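Side-chain contacts in NAD nucleotidase (Haemophilus influenzae, PDB 3ZTV), which hydrolyses NAD to adenosine and nicotinamide riboside in the periplasm, acting as both NAD(P) pyrophosphatase and broad-specificity 5'-nucleotidase: residues 389-394 and 405-410; 385-390 and 414-419; 364-369 and 560-565; 396-401 and 549-554. One frame throughout, in Å; residues are numbered along the deposited sequence.

Contact 1: 389-394 and 405-410; sequences RFIAET and TIQNAG. With ADN (adenosine), chain D.
Thr405 spends its hydroxyl on the helix: OG1 donates to Ala392 O at 2.8 Å. With chi1 at 57°, OG1 stands between the backbone N and the carbonyl carbon. It meets the acceptor well above the carbonyl plane, 46° out, and so not on a lone pair. The methyl of Ala392 lies under the same strand, with CB 4.2 Å from Gln407 CB. Gln407 sends CG away from its backbone N (anti) and then bends at chi2. Its amide end thus runs obliquely across Ile391, whose CG2 is 3.9 Å from Gln407 NE2. Gln407 OE1 takes its hydrogen bond from Asn514 ND2, which also serves Asn408 OD1. That second-shell amide probably fixes the rotation of the Asn408 amide, with ND2 directed at adenosine: Asn408 ND2 donates to N3 of the purine at 3.1 Å, almost dead straight at 179°, and weakly to the ribose O2'. On another side of the helix, Arg389 closes side-on round one carboxylate oxygen, NE lying 2.8 Å from Glu393 OE2. Helix 386-396 thus packs on strand 404-408 of the C-terminal domain sheet through the Ala392 and Ile391 methyls, the Gln407 side chain and one hydroxyl bond. Beyond that packing, the strand's end presents an amide N-H suited to N3, an acceptor on the purine.

Contact 2: 385-390 and 414-419; sequences SIATRF and ADILPG
A small, largely apolar contact sets Ile416, in the loop between strands 404-408 and 419-422, against Ala387 and Phe390 in the first turns of helix 386-396. No hydrogen bond crosses between the segments; one isoleucine branch does nearly all the touching. Ile416 keeps CG1 anti to its carbonyl carbon and extends the branch fully at chi2 (178°), so that CD1 is carried out to the helix. There it sits 3.9 Å from Ala387 CB and 3.5 Å from Phe390 CD2. The approach to the phenyl ring is oblique, and the two side chains cross at about a right angle. Ala387 and Phe390 are three residues apart, hence neighbours on one face of the helix, and the small methyl of the first lets the loop come close, with CA atoms of Ala387 and Ile416 6.1 Å apart. This is the N-terminal end of the helix within the 5'-nucleotidase C-terminal domain. Ser385 holds the N-cap position, and its OG accepts from Thr388 OG1 at 2.7 Å, tying the cap to the first turn. Ile361 of strand 357-362 touches both Ile416 and Phe390. The Phe390 ring also meets Phe559 with nearly parallel planes and Phe549 edge-to-face, while Ile416 CD1 reaches Phe549 CE2 at 4.2 Å. Ala414, earlier in the loop and exposed, lies beside Arg413, a probable substrate-binding residue; the carbonyl O of Ala414 is 4.2 Å from Ala387 CB.

Contact 3: 364-369 and 560-565; sequences SAMPGG and EAYTSS
Met366 bonds through its backbone N to Ile416 O, and its side chain reaches over to Ala561 and Tyr562; two residues on, Gly368 N donates to Asp415 OD1, so the loop is pinned at two points. Across the contact, Met366 packs on both backbone and side chains. Met366 CG lies 3.6 Å from Tyr562 O and 3.9 Å from Ala561 CB. The thioether then bends at chi3 (-73°), folding round the alanine methyl, with Met366 SD 3.9 Å and CE 4.0 Å from Ala561 CB. SD also stands 5.5 Å from the centroid of the Tyr562 ring, 68° off its normal, an oblique Met-aromatic contact. Two irregular segments join here in the C-terminal domain: the loop after strand 357-362 and the link between strands 558-560 and 567-570. Ala561 packs against the first loop, its CB 3.3 Å from Ser364 O, while its backbone is hydrogen-bonded to Thr362. The Tyr562 ring leads away from Met366 to form a cation-pi contact with Arg389, whose NH1 also donates to Ser564 O. Phe390 and Ile386 of helix 386-396 also touch the Met366 side chain.

Contact 4: 396-401 and 549-554; sequences YNELKT and FIKFMK
Glu398 and Lys551 meet at about a right angle, one bent and the other drawn out straight. The lysine is extended beyond CG and projects from helix 545-555. Glu398 folds at chi2 (-78°), which brings its carboxylate back across the lysine's end. NZ of Lys551 donates to Glu398 OE1 at 2.9 Å, a salt bridge that uses the syn lone pair, on the side of the other oxygen. The aliphatic part of the lysine lies against the carboxylate as well, Lys551 CD being 3.7 Å from Glu398 OE1 and equally far from OE2. That second oxygen is held by Ser548 OG, one turn earlier on the same helix, so both oxygens are bound and the rotation of the carboxylate is probably restrained. Segment 396-401 carries the chain out of helix 386-396 toward strand 404-408, and the bridge ties this connection to helix 545-555, late in the C-terminal domain. The Lys551 side chain lies about 10 Å from that of His22, a zinc ligand, and about 13 Å from a bound zinc ion. Beside the charged pair, Asn397 comes to the Phe552 ring at the edge, near its plane, with CB 4.4 Å from Phe552 CD2. With CG anti to its own backbone N, the Asn397 amide runs toward the helix: ND2 lies 4.4 Å from Lys551 CB, and OD1 accepts from Lys555 NZ. The Phe552 ring continues inward to Phe390 and, edge-to-face, to Phe559.

In the fold
Contacts 1 and 2 use helix 386-396 of the C-terminal domain; contact 4 begins at its C-terminal end, and contact 3 lies against it through Met366. Contacts 1 and 2 share Arg389 and Phe390 and are buried: contact 1 lays the helix on the five-stranded sheet, next to the adenosine pocket, and contact 2 closes its N-terminal end with a loop. Contact 3, about 5 Å from contact 2 between centres, is partly buried; a thioether and backbone carbonyls join the hydrocarbon contacts. Contact 4 is also partly buried and alone depends on a salt bridge between its segments. Phe390 touches Phe549 and Phe552, so aromatic packing joins contacts 1 and 2 to contact 4.

Contact 1: 389-394 and 405-410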
loop_
_atom_site.group_PDB
_atom_site.type_symbol
_atom_site.label_atom_id
_atom_site.label_comp_id
_atom_site.label_asym_id
_atom_site.label_seq_id
_atom_site.Cartn_x
_atom_site.Cartn_y
_atom_site.Cartn_z
ATOM N N ARG A 389 21.056 -24.378 -25.917
ATOM C CA ARG A 389 20.766 -22.953 -26.088
ATOM C C ARG A 389 19.289 -22.751 -26.439
ATOM O O ARG A 389 18.630 -21.863 -25.896
ATOM C CB ARG A 389 21.688 -22.317 -27.139
ATOM C CG ARG A 389 21.507 -20.814 -27.331
ATOM C CD ARG A 389 20.587 -20.505 -28.496
ATOM N NE ARG A 389 20.301 -19.076 -28.633
ATOM C CZ ARG A 389 20.851 -18.275 -29.542
ATOM N NH1 ARG A 389 21.742 -18.743 -30.407
ATOM N NH2 ARG A 389 20.507 -16.996 -29.582
ATOM N N PHE A 390 18.766 -23.581 -27.334
ATOM C CA PHE A 390 17.350 -23.543 -27.678
ATOM C C PHE A 390 16.464 -23.697 -26.433
ATOM O O PHE A 390 15.533 -22.917 -26.214
ATOM C CB PHE A 390 17.047 -24.654 -28.684
ATOM C CG PHE A 390 15.685 -24.568 -29.301
ATOM C CD1 PHE A 390 14.927 -23.418 -29.192
ATOM C CD2 PHE A 390 15.169 -25.640 -30.012
ATOM C CE1 PHE A 390 13.679 -23.343 -29.761
ATOM C CE2 PHE A 390 13.917 -25.570 -30.586
ATOM C CZ PHE A 390 13.170 -24.417 -30.462
ATOM N N ILE A 391 16.744 -24.715 -25.626
ATOM C CA ILE A 391 15.956 -24.927 -24.420
ATOM C C ILE A 391 16.062 -23.714 -23.492
ATOM O O ILE A 391 15.064 -23.271 -22.918
ATOM C CB ILE A 391 16.343 -26.233 -23.692
ATOM C CG1 ILE A 391 16.068 -27.440 -24.597
ATOM C CG2 ILE A 391 15.570 -26.354 -22.385
ATOM C CD1 ILE A 391 14.671 -27.482 -25.128
ATOM N N ALA A 392 17.264 -23.159 -23.355
ATOM C CA ALA A 392 17.429 -21.947 -22.553
ATOM C C ALA A 392 16.567 -20.801 -23.089
ATOM O O ALA A 392 15.987 -20.041 -22.311
ATOM C CB ALA A 392 18.898 -21.535 -22.469
ATOM N N GLU A 393 16.467 -20.689 -24.408
ATOM C CA GLU A 393 15.607 -19.664 -25.013
ATOM C C GLU A 393 14.121 -19.872 -24.683
ATOM O O GLU A 393 13.386 -18.903 -24.497
ATOM C CB GLU A 393 15.811 -19.576 -26.533
ATOM C CG GLU A 393 17.226 -19.194 -26.970
ATOM C CD GLU A 393 17.528 -17.704 -26.856
ATOM O OE1 GLU A 393 16.621 -16.907 -26.524
ATOM O OE2 GLU A 393 18.697 -17.333 -27.100
ATOM N N THR A 394 13.676 -21.127 -24.611
ATOM C CA THR A 394 12.279 -21.388 -24.260
ATOM C C THR A 394 11.999 -20.949 -22.820
ATOM O O THR A 394 10.913 -20.470 -22.505
ATOM C CB THR A 394 11.874 -22.876 -24.468
ATOM O OG1 THR A 394 12.466 -23.698 -23.461
ATOM C CG2 THR A 394 12.290 -23.378 -25.862
ATOM N N THR A 405 18.857 -16.827 -18.777
ATOM C CA THR A 405 18.606 -18.174 -18.285
ATOM C C THR A 405 19.812 -19.064 -18.546
ATOM O O THR A 405 20.585 -18.816 -19.476
ATOM C CB THR A 405 17.380 -18.811 -18.947
ATOM O OG1 THR A 405 17.565 -18.813 -20.365
ATOM C CG2 THR A 405 16.110 -18.050 -18.591
ATOM N N ILE A 406 19.965 -20.096 -17.725
ATOM C CA ILE A 406 21.061 -21.052 -17.850
ATOM C C ILE A 406 20.501 -22.466 -17.781
ATOM O O ILE A 406 19.729 -22.783 -16.872
ATOM C CB ILE A 406 22.104 -20.856 -16.735
ATOM C CG1 ILE A 406 22.726 -19.459 -16.842
ATOM C CG2 ILE A 406 23.156 -21.955 -16.781
ATOM C CD1 ILE A 406 23.578 -19.069 -15.650
ATOM N N GLN A 407 20.886 -23.303 -18.746
ATOM C CA GLN A 407 20.427 -24.695 -18.841
ATOM C C GLN A 407 21.641 -25.612 -18.963
ATOM O O GLN A 407 22.608 -25.289 -19.658
ATOM C CB GLN A 407 19.489 -24.873 -20.050
ATOM C CG GLN A 407 19.030 -26.313 -20.331
ATOM C CD GLN A 407 18.015 -26.844 -19.322
ATOM O OE1 GLN A 407 17.603 -26.149 -18.403
ATOM N NE2 GLN A 407 17.611 -28.094 -19.505
ATOM N N ASN A 408 21.604 -26.754 -18.283
ATOM C CA ASN A 408 22.686 -27.736 -18.370
ATOM C C ASN A 408 22.514 -28.661 -19.581
ATOM O O ASN A 408 21.404 -29.102 -19.880
ATOM C CB ASN A 408 22.773 -28.562 -17.080
ATOM C CG ASN A 408 21.532 -29.403 -16.837
ATOM O OD1 ASN A 408 20.416 -28.886 -16.772
ATOM N ND2 ASN A 408 21.724 -30.712 -16.718
ATOM N N ALA A 409 23.618 -28.958 -20.266
ATOM C CA ALA A 409 23.598 -29.758 -21.495
ATOM C C ALA A 409 23.012 -31.162 -21.313
ATOM O O ALA A 409 22.464 -31.734 -22.251
ATOM C CB ALA A 409 25.004 -29.844 -22.100
ATOM N N GLY A 410 23.133 -31.714 -20.114
ATOM C CA GLY A 410 22.604 -33.038 -19.835
ATOM C C GLY A 410 21.088 -33.079 -19.809
ATOM O O GLY A 410 20.488 -34.156 -19.763
HETATM O "O5'" ADN D . 22.698 -38.982 -16.652
HETATM C "C5'" ADN D . 22.837 -38.038 -15.587
HETATM C "C4'" ADN D . 22.890 -36.635 -16.180
HETATM O "O4'" ADN D . 21.622 -36.292 -16.748
HETATM C "C3'" ADN D . 23.189 -35.566 -15.147
HETATM O "O3'" ADN D . 24.597 -35.339 -15.027
HETATM C "C2'" ADN D . 22.475 -34.347 -15.698
HETATM O "O2'" ADN D . 23.317 -33.624 -16.603
HETATM C "C1'" ADN D . 21.313 -34.923 -16.485
HETATM N N9 ADN D . 20.081 -34.846 -15.668
HETATM C C8 ADN D . 19.591 -35.784 -14.833
HETATM N N7 ADN D . 18.434 -35.358 -14.255
HETATM C C5 ADN D . 18.177 -34.116 -14.725
HETATM C C6 ADN D . 17.132 -33.083 -14.550
HETATM N N6 ADN D . 16.077 -33.260 -13.722
HETATM N N1 ADN D . 17.262 -31.936 -15.245
HETATM C C2 ADN D . 18.293 -31.715 -16.081
HETATM N N3 ADN D . 19.275 -32.603 -16.290
HETATM C C4 ADN D . 19.264 -33.798 -15.657
#

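Contact 2: 385-390 and 414-419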
loop_
_atom_site.group_PDB
_atom_site.type_symbol
_atom_site.label_atom_id
_atom_site.label_comp_id
_atom_site.label_asym_id
_atom_site.label_seq_id
_atom_site.Cartn_x
_atom_site.Cartn_y
_atom_site.Cartn_z
ATOM N N SER A 385 26.383 -27.915 -27.771
ATOM C CA SER A 385 24.968 -28.238 -27.668
ATOM C C SER A 385 24.054 -27.053 -27.989
ATOM O O SER A 385 23.516 -26.405 -27.085
ATOM C CB SER A 385 24.652 -28.778 -26.270
ATOM O OG SER A 385 23.376 -29.390 -26.260
ATOM N N ILE A 386 23.869 -26.775 -29.275
ATOM C CA ILE A 386 22.969 -25.711 -29.704
ATOM C C ILE A 386 21.546 -25.992 -29.215
ATOM O O ILE A 386 20.795 -25.069 -28.891
ATOM C CB ILE A 386 22.980 -25.528 -31.244
ATOM C CG1 ILE A 386 24.387 -25.148 -31.724
ATOM C CG2 ILE A 386 21.988 -24.455 -31.658
ATOM C CD1 ILE A 386 24.518 -25.032 -33.241
ATOM N N ALA A 387 21.185 -27.269 -29.143
ATOM C CA ALA A 387 19.873 -27.651 -28.628
ATOM C C ALA A 387 19.663 -27.159 -27.193
ATOM O O ALA A 387 18.552 -26.783 -26.827
ATOM C CB ALA A 387 19.661 -29.162 -28.733
ATOM N N THR A 388 20.727 -27.140 -26.395
ATOM C CA THR A 388 20.631 -26.618 -25.031
ATOM C C THR A 388 20.384 -25.107 -25.027
ATOM O O THR A 388 19.586 -24.605 -24.227
ATOM C CB THR A 388 21.871 -26.968 -24.192
ATOM O OG1 THR A 388 22.024 -28.392 -24.154
ATOM C CG2 THR A 388 21.718 -26.446 -22.771
ATOM N N ARG A 389 21.056 -24.378 -25.917
ATOM C CA ARG A 389 20.766 -22.953 -26.088
ATOM C C ARG A 389 19.289 -22.751 -26.439
ATOM O O ARG A 389 18.630 -21.863 -25.896
ATOM C CB ARG A 389 21.688 -22.317 -27.139
ATOM C CG ARG A 389 21.507 -20.814 -27.331
ATOM C CD ARG A 389 20.587 -20.505 -28.496
ATOM N NE ARG A 389 20.301 -19.076 -28.633
ATOM C CZ ARG A 389 20.851 -18.275 -29.542
ATOM N NH1 ARG A 389 21.742 -18.743 -30.407
ATOM N NH2 ARG A 389 20.507 -16.996 -29.582
ATOM N N PHE A 390 18.766 -23.581 -27.334
ATOM C CA PHE A 390 17.350 -23.543 -27.678
ATOM C C PHE A 390 16.464 -23.697 -26.433
ATOM O O PHE A 390 15.533 -22.917 -26.214
ATOM C CB PHE A 390 17.047 -24.654 -28.684
ATOM C CG PHE A 390 15.685 -24.568 -29.301
ATOM C CD1 PHE A 390 14.927 -23.418 -29.192
ATOM C CD2 PHE A 390 15.169 -25.640 -30.012
ATOM C CE1 PHE A 390 13.679 -23.343 -29.761
ATOM C CE2 PHE A 390 13.917 -25.570 -30.586
ATOM C CZ PHE A 390 13.170 -24.417 -30.462
ATOM N N ALA A 414 19.079 -35.383 -27.098
ATOM C CA ALA A 414 19.315 -35.650 -28.514
ATOM C C ALA A 414 19.339 -34.368 -29.325
ATOM O O ALA A 414 18.927 -33.309 -28.842
ATOM C CB ALA A 414 18.259 -36.606 -29.062
ATOM N N ASP A 415 19.824 -34.464 -30.560
ATOM C CA ASP A 415 19.761 -33.343 -31.483
ATOM C C ASP A 415 18.297 -32.987 -31.688
ATOM O O ASP A 415 17.425 -33.856 -31.620
ATOM C CB ASP A 415 20.356 -33.705 -32.854
ATOM C CG ASP A 415 21.834 -34.078 -32.797
ATOM O OD1 ASP A 415 22.457 -34.015 -31.723
ATOM O OD2 ASP A 415 22.384 -34.429 -33.863
ATOM N N ILE A 416 18.028 -31.716 -31.951
ATOM C CA ILE A 416 16.699 -31.298 -32.362
ATOM C C ILE A 416 16.734 -31.090 -33.871
ATOM O O ILE A 416 17.422 -30.196 -34.364
ATOM C CB ILE A 416 16.254 -30.016 -31.639
ATOM C CG1 ILE A 416 16.203 -30.264 -30.130
ATOM C CG2 ILE A 416 14.900 -29.557 -32.149
ATOM C CD1 ILE A 416 15.827 -29.043 -29.305
ATOM N N LEU A 417 16.001 -31.932 -34.593
ATOM C CA LEU A 417 16.070 -31.978 -36.051
ATOM C C LEU A 417 14.992 -31.117 -36.695
ATOM O O LEU A 417 13.939 -30.888 -36.100
ATOM C CB LEU A 417 15.932 -33.426 -36.532
ATOM C CG LEU A 417 16.902 -34.449 -35.935
ATOM C CD1 LEU A 417 16.665 -35.828 -36.542
ATOM C CD2 LEU A 417 18.345 -34.017 -36.130
ATOM N N PRO A 418 15.247 -30.641 -37.925
ATOM C CA PRO A 418 14.236 -29.866 -38.651
ATOM C C PRO A 418 12.975 -30.689 -38.899
ATOM O O PRO A 418 13.041 -31.919 -38.943
ATOM C CB PRO A 418 14.928 -29.540 -39.982
ATOM C CG PRO A 418 15.994 -30.577 -40.120
ATOM C CD PRO A 418 16.467 -30.843 -38.724
ATOM N N GLY A 419 11.844 -30.011 -39.061
ATOM C CA GLY A 419 10.593 -30.681 -39.355
ATOM C C GLY A 419 9.483 -30.271 -38.410
ATOM O O GLY A 419 9.603 -29.288 -37.676
#

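Contact 3: 364-369 and 560-565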
loop_
_atom_site.group_PDB
_atom_site.type_symbol
_atom_site.label_atom_id
_atom_site.label_comp_id
_atom_site.label_asym_id
_atom_site.label_seq_id
_atom_site.Cartn_x
_atom_site.Cartn_y
_atom_site.Cartn_z
ATOM N N SER A 364 19.185 -26.356 -40.329
ATOM C CA SER A 364 20.018 -27.485 -39.952
ATOM C C SER A 364 19.709 -27.985 -38.549
ATOM O O SER A 364 19.239 -27.228 -37.698
ATOM C CB SER A 364 21.497 -27.103 -40.045
ATOM O OG SER A 364 21.886 -26.918 -41.394
ATOM N N ALA A 365 19.987 -29.263 -38.318
ATOM C CA ALA A 365 19.825 -29.861 -37.002
ATOM C C ALA A 365 20.569 -29.047 -35.949
ATOM O O ALA A 365 21.656 -28.525 -36.203
ATOM C CB ALA A 365 20.334 -31.295 -37.014
ATOM N N MET A 366 19.966 -28.925 -34.771
ATOM C CA MET A 366 20.621 -28.291 -33.631
ATOM C C MET A 366 21.208 -29.387 -32.743
ATOM O O MET A 366 20.468 -30.121 -32.089
ATOM C CB MET A 366 19.622 -27.422 -32.865
ATOM C CG MET A 366 19.254 -26.144 -33.608
ATOM S SD MET A 366 17.879 -25.224 -32.879
ATOM C CE MET A 366 16.483 -26.257 -33.323
ATOM N N PRO A 367 22.544 -29.530 -32.745
ATOM C CA PRO A 367 23.171 -30.653 -32.040
ATOM C C PRO A 367 22.857 -30.642 -30.547
ATOM O O PRO A 367 22.835 -29.579 -29.920
ATOM C CB PRO A 367 24.670 -30.427 -32.273
ATOM C CG PRO A 367 24.742 -29.587 -33.505
ATOM C CD PRO A 367 23.526 -28.709 -33.475
ATOM N N GLY A 368 22.615 -31.830 -30.004
ATOM C CA GLY A 368 22.359 -32.012 -28.588
ATOM C C GLY A 368 22.789 -33.401 -28.159
ATOM O O GLY A 368 23.573 -34.060 -28.853
ATOM N N GLY A 369 22.282 -33.855 -27.019
ATOM C CA GLY A 369 22.619 -35.172 -26.522
ATOM C C GLY A 369 24.032 -35.239 -25.982
ATOM O O GLY A 369 24.752 -34.241 -25.949
ATOM N N GLU A 560 13.340 -20.793 -37.700
ATOM C CA GLU A 560 14.602 -21.120 -38.349
ATOM C C GLU A 560 15.614 -21.489 -37.269
ATOM O O GLU A 560 15.840 -20.721 -36.335
ATOM C CB GLU A 560 15.105 -19.921 -39.154
ATOM C CG GLU A 560 16.433 -20.155 -39.852
ATOM C CD GLU A 560 16.306 -21.085 -41.040
ATOM O OE1 GLU A 560 15.219 -21.126 -41.654
ATOM O OE2 GLU A 560 17.291 -21.784 -41.356
ATOM N N ALA A 561 16.211 -22.668 -37.393
ATOM C CA ALA A 561 17.097 -23.199 -36.360
ATOM C C ALA A 561 18.265 -22.274 -36.028
ATOM O O ALA A 561 18.844 -21.649 -36.917
ATOM C CB ALA A 561 17.615 -24.570 -36.765
ATOM N N TYR A 562 18.607 -22.197 -34.742
ATOM C CA TYR A 562 19.813 -21.502 -34.304
ATOM C C TYR A 562 21.035 -22.197 -34.887
ATOM O O TYR A 562 21.031 -23.412 -35.074
ATOM C CB TYR A 562 19.927 -21.518 -32.776
ATOM C CG TYR A 562 18.876 -20.710 -32.050
ATOM C CD1 TYR A 562 18.756 -19.344 -32.256
ATOM C CD2 TYR A 562 18.020 -21.311 -31.135
ATOM C CE1 TYR A 562 17.800 -18.601 -31.584
ATOM C CE2 TYR A 562 17.065 -20.575 -30.454
ATOM C CZ TYR A 562 16.958 -19.222 -30.684
ATOM O OH TYR A 562 16.009 -18.476 -30.018
ATOM N N THR A 563 22.081 -21.423 -35.161
ATOM C CA THR A 563 23.334 -21.983 -35.649
ATOM C C THR A 563 24.478 -21.735 -34.669
ATOM O O THR A 563 25.629 -22.078 -34.944
ATOM C CB THR A 563 23.714 -21.407 -37.020
ATOM O OG1 THR A 563 23.775 -19.978 -36.931
ATOM C CG2 THR A 563 22.686 -21.811 -38.069
ATOM N N SER A 564 24.159 -21.136 -33.526
ATOM C CA SER A 564 25.162 -20.906 -32.495
ATOM C C SER A 564 24.582 -21.154 -31.104
ATOM O O SER A 564 23.368 -21.079 -30.904
ATOM C CB SER A 564 25.732 -19.494 -32.600
ATOM O OG SER A 564 24.715 -18.530 -32.422
ATOM N N SER A 565 25.457 -21.443 -30.149
ATOM C CA SER A 565 25.029 -21.887 -28.829
ATOM C C SER A 565 25.236 -20.857 -27.719
ATOM O O SER A 565 25.046 -21.179 -26.546
ATOM C CB SER A 565 25.798 -23.147 -28.455
ATOM O OG SER A 565 27.174 -22.834 -28.299
#

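Contact 4: 396-401 and 549-554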
loop_
_atom_site.group_PDB
_atom_site.type_symbol
_atom_site.label_atom_id
_atom_site.label_comp_id
_atom_site.label_asym_id
_atom_site.label_seq_id
_atom_site.Cartn_x
_atom_site.Cartn_y
_atom_site.Cartn_z
ATOM N N TYR A 396 13.770 -18.502 -21.245
ATOM C CA TYR A 396 13.912 -17.048 -21.248
ATOM C C TYR A 396 12.609 -16.382 -21.676
ATOM O O TYR A 396 12.242 -15.319 -21.172
ATOM C CB TYR A 396 15.058 -16.675 -22.187
ATOM C CG TYR A 396 15.345 -15.199 -22.341
ATOM C CD1 TYR A 396 16.189 -14.533 -21.460
ATOM C CD2 TYR A 396 14.801 -14.481 -23.393
ATOM C CE1 TYR A 396 16.470 -13.181 -21.618
ATOM C CE2 TYR A 396 15.076 -13.140 -23.562
ATOM C CZ TYR A 396 15.913 -12.500 -22.674
ATOM O OH TYR A 396 16.176 -11.159 -22.852
ATOM N N ASN A 397 11.893 -17.030 -22.585
ATOM C CA ASN A 397 10.635 -16.514 -23.109
ATOM C C ASN A 397 9.474 -16.501 -22.108
ATOM O O ASN A 397 8.486 -15.806 -22.320
ATOM C CB ASN A 397 10.241 -17.316 -24.353
ATOM C CG ASN A 397 8.892 -16.910 -24.911
ATOM O OD1 ASN A 397 8.752 -15.843 -25.508
ATOM N ND2 ASN A 397 7.893 -17.774 -24.738
ATOM N N GLU A 398 9.588 -17.255 -21.019
ATOM C CA GLU A 398 8.488 -17.372 -20.059
ATOM C C GLU A 398 8.162 -16.089 -19.296
ATOM O O GLU A 398 6.991 -15.724 -19.170
ATOM C CB GLU A 398 8.766 -18.487 -19.048
ATOM C CG GLU A 398 8.535 -19.894 -19.575
ATOM C CD GLU A 398 7.068 -20.282 -19.620
ATOM O OE1 GLU A 398 6.194 -19.406 -19.453
ATOM O OE2 GLU A 398 6.791 -21.483 -19.815
ATOM N N LEU A 399 9.192 -15.422 -18.780
ATOM C CA LEU A 399 9.016 -14.300 -17.857
ATOM C C LEU A 399 9.554 -13.002 -18.439
ATOM O O LEU A 399 10.727 -12.916 -18.791
ATOM C CB LEU A 399 9.731 -14.580 -16.533
ATOM C CG LEU A 399 9.370 -15.875 -15.801
ATOM C CD1 LEU A 399 10.164 -16.004 -14.515
ATOM C CD2 LEU A 399 7.879 -15.931 -15.513
ATOM N N LYS A 400 8.709 -11.984 -18.515
ATOM C CA LYS A 400 9.150 -10.695 -19.056
ATOM C C LYS A 400 10.258 -10.060 -18.213
ATOM O O LYS A 400 11.013 -9.215 -18.696
ATOM C CB LYS A 400 7.971 -9.728 -19.198
ATOM C CG LYS A 400 7.218 -9.443 -17.904
ATOM C CD LYS A 400 6.035 -8.515 -18.162
ATOM C CE LYS A 400 5.120 -8.423 -16.951
ATOM N NZ LYS A 400 4.458 -9.731 -16.648
ATOM N N THR A 401 10.356 -10.490 -16.961
ATOM C CA THR A 401 11.280 -9.919 -15.992
ATOM C C THR A 401 12.688 -10.515 -16.043
ATOM O O THR A 401 13.641 -9.911 -15.563
ATOM C CB THR A 401 10.739 -10.132 -14.573
ATOM O OG1 THR A 401 10.404 -11.517 -14.407
ATOM C CG2 THR A 401 9.493 -9.280 -14.342
ATOM N N PHE A 549 8.542 -25.145 -23.878
ATOM C CA PHE A 549 8.909 -25.458 -25.249
ATOM C C PHE A 549 7.713 -25.298 -26.175
ATOM O O PHE A 549 7.828 -24.711 -27.246
ATOM C CB PHE A 549 9.497 -26.862 -25.359
ATOM C CG PHE A 549 10.251 -27.086 -26.637
ATOM C CD1 PHE A 549 9.574 -27.271 -27.829
ATOM C CD2 PHE A 549 11.634 -27.051 -26.656
ATOM C CE1 PHE A 549 10.262 -27.455 -29.010
ATOM C CE2 PHE A 549 12.326 -27.235 -27.839
ATOM C CZ PHE A 549 11.635 -27.434 -29.015
ATOM N N ILE A 550 6.555 -25.802 -25.754
ATOM C CA ILE A 550 5.324 -25.622 -26.520
ATOM C C ILE A 550 4.984 -24.136 -26.748
ATOM O O ILE A 550 4.648 -23.734 -27.863
ATOM C CB ILE A 550 4.145 -26.365 -25.858
ATOM C CG1 ILE A 550 4.313 -27.872 -26.041
ATOM C CG2 ILE A 550 2.818 -25.896 -26.422
ATOM C CD1 ILE A 550 3.502 -28.688 -25.050
ATOM N N LYS A 551 5.074 -23.319 -25.700
ATOM C CA LYS A 551 4.834 -21.879 -25.862
ATOM C C LYS A 551 5.781 -21.252 -26.884
ATOM O O LYS A 551 5.385 -20.397 -27.681
ATOM C CB LYS A 551 5.008 -21.143 -24.537
ATOM C CG LYS A 551 3.972 -21.449 -23.490
ATOM C CD LYS A 551 4.170 -20.520 -22.305
ATOM C CE LYS A 551 3.280 -20.912 -21.146
ATOM N NZ LYS A 551 3.451 -19.982 -19.992
ATOM N N PHE A 552 7.046 -21.648 -26.834
ATOM C CA PHE A 552 8.043 -21.106 -27.748
ATOM C C PHE A 552 7.675 -21.404 -29.200
ATOM O O PHE A 552 7.742 -20.524 -30.059
ATOM C CB PHE A 552 9.435 -21.641 -27.403
ATOM C CG PHE A 552 10.541 -21.047 -28.232
ATOM C CD1 PHE A 552 10.888 -21.613 -29.445
ATOM C CD2 PHE A 552 11.236 -19.931 -27.794
ATOM C CE1 PHE A 552 11.900 -21.075 -30.217
ATOM C CE2 PHE A 552 12.256 -19.390 -28.558
ATOM C CZ PHE A 552 12.587 -19.967 -29.771
ATOM N N MET A 553 7.275 -22.641 -29.477
ATOM C CA MET A 553 6.881 -22.989 -30.835
ATOM C C MET A 553 5.611 -22.260 -31.267
ATOM O O MET A 553 5.456 -21.919 -32.436
ATOM C CB MET A 553 6.723 -24.505 -30.995
ATOM C CG MET A 553 8.008 -25.303 -30.789
ATOM S SD MET A 553 9.369 -24.795 -31.865
ATOM C CE MET A 553 8.600 -24.827 -33.483
ATOM N N LYS A 554 4.696 -22.023 -30.336
ATOM C CA LYS A 554 3.497 -21.258 -30.666
ATOM C C LYS A 554 3.858 -19.833 -31.077
ATOM O O LYS A 554 3.185 -19.232 -31.914
ATOM C CB LYS A 554 2.524 -21.219 -29.489
ATOM C CG LYS A 554 1.805 -22.532 -29.218
ATOM C CD LYS A 554 0.779 -22.355 -28.106
ATOM C CE LYS A 554 0.022 -23.643 -27.825
ATOM N NZ LYS A 554 -0.977 -23.955 -28.878
#